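Local coordinates for protein uronate isomerase (Caulobacter crescentus, PDB 2Q01) that catalyses the interconversion of D-glucuronate with D-fructuronate and of D-galacturonate with D-tagaturonate in carbohydrate metabolism, at residues Arg26-Leu31 with Met449-Ala454; Ala407-Thr412 with Ser437-Arg442. All coordinates share one frame; numbering follows the deposited sequence.

Contact 1 (Arg26-Leu31 with Met449-Ala454)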
# COMPACT_ATOMS: atom_id res chain seq x y z
N ARG B 26 7.41 -2.28 27.34
CA ARG B 26 7.25 -1.64 28.65
C ARG B 26 8.56 -1.08 29.19
O ARG B 26 8.60 0.03 29.73
CB ARG B 26 6.65 -2.64 29.63
CG ARG B 26 6.27 -2.08 30.98
CD ARG B 26 5.91 -3.17 31.97
NE ARG B 26 4.65 -3.83 31.65
CZ ARG B 26 4.52 -5.12 31.33
NH1 ARG B 26 3.32 -5.62 31.07
NH2 ARG B 26 5.59 -5.91 31.27
N GLY B 27 9.63 -1.85 29.03
CA GLY B 27 10.96 -1.46 29.49
C GLY B 27 11.58 -0.32 28.71
O GLY B 27 12.24 0.54 29.28
N LEU B 28 11.35 -0.32 27.39
CA LEU B 28 11.88 0.73 26.52
C LEU B 28 11.12 2.04 26.72
O LEU B 28 11.71 3.12 26.66
CB LEU B 28 11.81 0.31 25.05
CG LEU B 28 12.72 -0.85 24.61
CD1 LEU B 28 12.33 -1.32 23.24
CD2 LEU B 28 14.19 -0.47 24.64
N TYR B 29 9.82 1.92 26.95
CA TYR B 29 8.95 3.06 27.19
C TYR B 29 9.24 3.77 28.50
O TYR B 29 9.22 5.00 28.55
CB TYR B 29 7.49 2.61 27.13
CG TYR B 29 6.47 3.64 27.58
CD1 TYR B 29 6.23 4.79 26.83
CD2 TYR B 29 5.73 3.44 28.74
CE1 TYR B 29 5.30 5.73 27.24
CE2 TYR B 29 4.79 4.37 29.16
CZ TYR B 29 4.58 5.51 28.40
OH TYR B 29 3.65 6.42 28.82
N ALA B 30 9.54 3.00 29.55
CA ALA B 30 9.94 3.53 30.86
C ALA B 30 11.20 4.41 30.78
O ALA B 30 11.36 5.36 31.54
CB ALA B 30 10.17 2.39 31.84
N LEU B 31 12.06 4.09 29.82
CA LEU B 31 13.30 4.80 29.56
C LEU B 31 13.06 6.17 28.92
O LEU B 31 13.99 6.97 28.80
CB LEU B 31 14.13 3.97 28.58
CG LEU B 31 15.54 3.52 28.94
CD1 LEU B 31 15.50 2.47 30.04
CD2 LEU B 31 16.16 2.94 27.69
N MET B 449 17.27 -7.03 16.29
CA MET B 449 18.13 -6.06 16.94
C MET B 449 18.41 -6.46 18.39
O MET B 449 17.61 -7.15 19.03
CB MET B 449 17.55 -4.64 16.81
CG MET B 449 16.97 -3.98 18.04
SD MET B 449 16.31 -2.34 17.66
CE MET B 449 17.12 -1.96 16.11
N ASP B 450 19.57 -6.06 18.88
CA ASP B 450 19.96 -6.31 20.26
C ASP B 450 19.29 -5.29 21.16
O ASP B 450 19.02 -4.17 20.74
CB ASP B 450 21.48 -6.25 20.39
CG ASP B 450 22.18 -7.43 19.72
OD1 ASP B 450 21.57 -8.51 19.59
OD2 ASP B 450 23.36 -7.28 19.32
N LEU B 451 19.03 -5.68 22.41
CA LEU B 451 18.38 -4.79 23.37
C LEU B 451 19.17 -3.50 23.54
O LEU B 451 18.60 -2.41 23.59
CB LEU B 451 18.22 -5.49 24.72
CG LEU B 451 16.84 -5.38 25.37
CD1 LEU B 451 16.88 -5.88 26.81
CD2 LEU B 451 16.33 -3.94 25.33
N VAL B 452 20.49 -3.63 23.62
CA VAL B 452 21.38 -2.48 23.80
C VAL B 452 21.12 -1.40 22.73
O VAL B 452 21.06 -0.21 23.05
CB VAL B 452 22.87 -2.93 23.85
CG1 VAL B 452 23.84 -1.83 23.41
CG2 VAL B 452 23.23 -3.41 25.25
N GLU B 453 20.93 -1.84 21.49
CA GLU B 453 20.62 -0.96 20.37
C GLU B 453 19.25 -0.30 20.52
O GLU B 453 19.11 0.90 20.26
CB GLU B 453 20.69 -1.72 19.04
CG GLU B 453 22.03 -2.37 18.75
CD GLU B 453 22.00 -3.27 17.53
OE1 GLU B 453 23.04 -3.38 16.84
OE2 GLU B 453 20.94 -3.88 17.25
N ALA B 454 18.25 -1.07 20.94
CA ALA B 454 16.89 -0.56 21.15
C ALA B 454 16.78 0.49 22.25
O ALA B 454 16.04 1.47 22.11
CB ALA B 454 15.95 -1.69 21.43

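Contact 2 (Ala407-Thr412 with Ser437-Arg442). With K (potassium ion), chain E.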
# COMPACT_ATOMS: atom_id res chain seq x y z
N ALA B 407 15.81 3.50 4.77
CA ALA B 407 16.27 4.76 5.34
C ALA B 407 17.01 4.60 6.67
O ALA B 407 17.86 5.41 7.02
CB ALA B 407 15.09 5.73 5.50
N GLY B 408 16.71 3.53 7.40
CA GLY B 408 17.23 3.38 8.75
C GLY B 408 16.46 4.27 9.69
O GLY B 408 15.40 4.79 9.34
N PHE B 409 17.00 4.45 10.90
CA PHE B 409 16.37 5.30 11.90
C PHE B 409 16.93 6.71 11.89
O PHE B 409 16.27 7.66 12.30
CB PHE B 409 16.57 4.71 13.29
CG PHE B 409 15.78 3.46 13.55
CD1 PHE B 409 14.44 3.53 13.91
CD2 PHE B 409 16.38 2.21 13.45
CE1 PHE B 409 13.70 2.37 14.15
CE2 PHE B 409 15.66 1.05 13.70
CZ PHE B 409 14.32 1.13 14.05
N TYR B 410 18.16 6.85 11.40
CA TYR B 410 18.92 8.09 11.55
C TYR B 410 18.68 9.04 10.39
O TYR B 410 19.18 10.17 10.38
CB TYR B 410 20.39 7.77 11.76
CG TYR B 410 20.63 6.93 13.00
CD1 TYR B 410 20.71 5.54 12.92
CD2 TYR B 410 20.73 7.52 14.26
CE1 TYR B 410 20.90 4.76 14.05
CE2 TYR B 410 20.92 6.75 15.40
CZ TYR B 410 21.00 5.37 15.29
OH TYR B 410 21.20 4.60 16.41
N ASN B 411 17.89 8.56 9.42
CA ASN B 411 17.36 9.35 8.33
C ASN B 411 15.91 9.78 8.59
O ASN B 411 15.22 10.24 7.68
CB ASN B 411 17.42 8.55 7.03
CG ASN B 411 18.81 8.54 6.42
OD1 ASN B 411 19.46 9.58 6.33
ND2 ASN B 411 19.24 7.39 5.94
N THR B 412 15.45 9.59 9.83
CA THR B 412 14.15 10.08 10.27
C THR B 412 14.35 11.18 11.33
O THR B 412 15.47 11.39 11.80
CB THR B 412 13.22 8.93 10.78
OG1 THR B 412 13.66 8.46 12.06
CG2 THR B 412 13.17 7.76 9.78
N SER B 437 8.15 2.17 21.05
CA SER B 437 8.55 1.12 21.99
C SER B 437 8.08 -0.25 21.53
O SER B 437 8.85 -1.20 21.60
CB SER B 437 8.03 1.41 23.39
OG SER B 437 8.66 2.55 23.92
N ALA B 438 6.84 -0.33 21.06
CA ALA B 438 6.27 -1.57 20.52
C ALA B 438 7.01 -2.10 19.30
O ALA B 438 7.24 -3.31 19.17
CB ALA B 438 4.80 -1.37 20.19
N PHE B 439 7.39 -1.19 18.40
CA PHE B 439 8.08 -1.57 17.17
C PHE B 439 9.49 -2.09 17.43
O PHE B 439 9.88 -3.13 16.90
CB PHE B 439 8.12 -0.40 16.18
CG PHE B 439 8.94 -0.68 14.95
CD1 PHE B 439 8.47 -1.56 13.98
CD2 PHE B 439 10.18 -0.06 14.77
CE1 PHE B 439 9.23 -1.84 12.84
CE2 PHE B 439 10.94 -0.33 13.63
CZ PHE B 439 10.47 -1.22 12.67
N LEU B 440 10.25 -1.34 18.24
CA LEU B 440 11.57 -1.75 18.70
C LEU B 440 11.55 -3.08 19.47
O LEU B 440 12.44 -3.92 19.29
CB LEU B 440 12.19 -0.65 19.56
CG LEU B 440 13.19 0.36 19.00
CD1 LEU B 440 13.13 0.47 17.49
CD2 LEU B 440 12.98 1.72 19.65
N ALA B 441 10.54 -3.26 20.31
CA ALA B 441 10.32 -4.50 21.07
C ALA B 441 10.13 -5.72 20.18
O ALA B 441 10.59 -6.80 20.53
CB ALA B 441 9.14 -4.35 21.97
N ARG B 442 9.45 -5.54 19.05
CA ARG B 442 9.27 -6.62 18.09
C ARG B 442 10.58 -6.95 17.37
O ARG B 442 10.81 -8.10 17.00
CB ARG B 442 8.19 -6.28 17.07
CG ARG B 442 7.32 -7.47 16.71
CD ARG B 442 7.26 -7.71 15.21
NE ARG B 442 6.74 -6.57 14.47
CZ ARG B 442 6.90 -6.39 13.16
NH1 ARG B 442 7.57 -7.29 12.44
NH2 ARG B 442 6.39 -5.32 12.57
K K E . 19.60 11.41 4.34
O HOH W 1 20.80 12.90 6.13

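Contact 1 (Arg26-Leu31 with Met449-Ala454)
The flat group that L28 meets is the carbonyl of A454: CD2 of L28 lies over one face of it, 3.7 Å from A454 C, and no aromatic ring takes part. This is helix-to-helix packing in a protein of the TIM-barrel clan, between the C-terminal end of helix 19-30 and the first turn of helix 451-469. The contact is small, burying 118 Å² in all. The side chains that meet are apolar, and the L28 methyl also lies against the A454 peptide carbonyl.

One side chain carries the helix 19-30 half. With CG anti to its carbonyl carbon (chi1 -67°), L28 extends both methyls to A454, whose CB touches CD2 at 3.9 Å and CD1 at 4.1 Å. L28 CD2 also meets a second leucine, L451, methyl to methyl, at 4.1 Å from L451 CD2. The backbones approach to 7.5 Å between the CA atoms of L28 and A454, a spacing that the short alanine side chain allows. L28 also touches E455, the next residue of helix 451-469, and L440 of helix 425-445.

D450 is the N-cap of helix 451-469; its side chain makes no capping bond and its OD2 pairs with R5 of the second subunit, while its backbone N donates to E453 OE2 at 3.0 Å, the bond meeting that oxygen from above the carboxylate plane, 46° out of it.

Contact 2 (Ala407-Thr412 with Ser437-Arg442)
F409 reaches helix 425-445 with the far end of its ring, and the tight part of the contact is that end alone. Its CZ lies 3.7 Å from F439 CE2 and equally 3.7 Å from L440 CD1. The two phenylalanines meet edge to edge: each nearest atom lies close to the plane of the other ring, so neither face is stacked. The L440 methyl approaches the F409 ring obliquely. F439 has CG anti to its backbone N (chi1 174°), which directs its ring toward the loop.

Everything else is held apart. The closest CA atoms, those of F409 and L440, are 10.9 Å apart, and only 97 Å² is buried; R442, beyond the contact, is partly exposed and pairs with E401 and with E394 of the second subunit. With F409 cut back to an alanine, the F439 edge and L440 CD1 would probably lose their partner and a gap would open between loop and helix.

Away from the helix, 409-412 forms a type I beta turn. F409 O accepts both T412 N at 3.2 Å and T412 OG1 at 2.7 Å, from the same face of its carbonyl plane. N411 ND2 donates to A407 O at 2.6 Å, in the carbonyl plane on a lone pair, consistent with an amide held in the rotation that turns OD1 to the potassium ion, 2.7 Å away. The backbone O atoms of A375, Y378 and L381 and that of S75 of the second subunit, with a water, complete this intersubunit site.

The loop runs from the end of helix 393-407 beside strand 381-383, where N411 bonds by its backbone to L383, while F409 is wedged between T404 of helix 393-407, L457 of helix 451-469 and helix 425-445.

Helix 425-445 supplies one side of contact 2 and also packs against both sides of contact 1. L440 CB packs on L28 CD1 at 3.7 Å and L440 CD2 on A454 O at 3.9 Å, while its other methyl serves F409. The centres of the contacts are about 11 Å apart, and 407-412/437-442 is nested within the loop closed by 26-31/449-454. Helices 425-445 and 451-469, consecutive in the chain, and helix 19-30 pack against one another, with S437 OG 3.3 Å from Y29 N. N411 of contact 2 binds a potassium ion; that ion lies 15.1 Å from F409 CZ and 24.1 Å from L28 CD2. Both contacts border the second subunit.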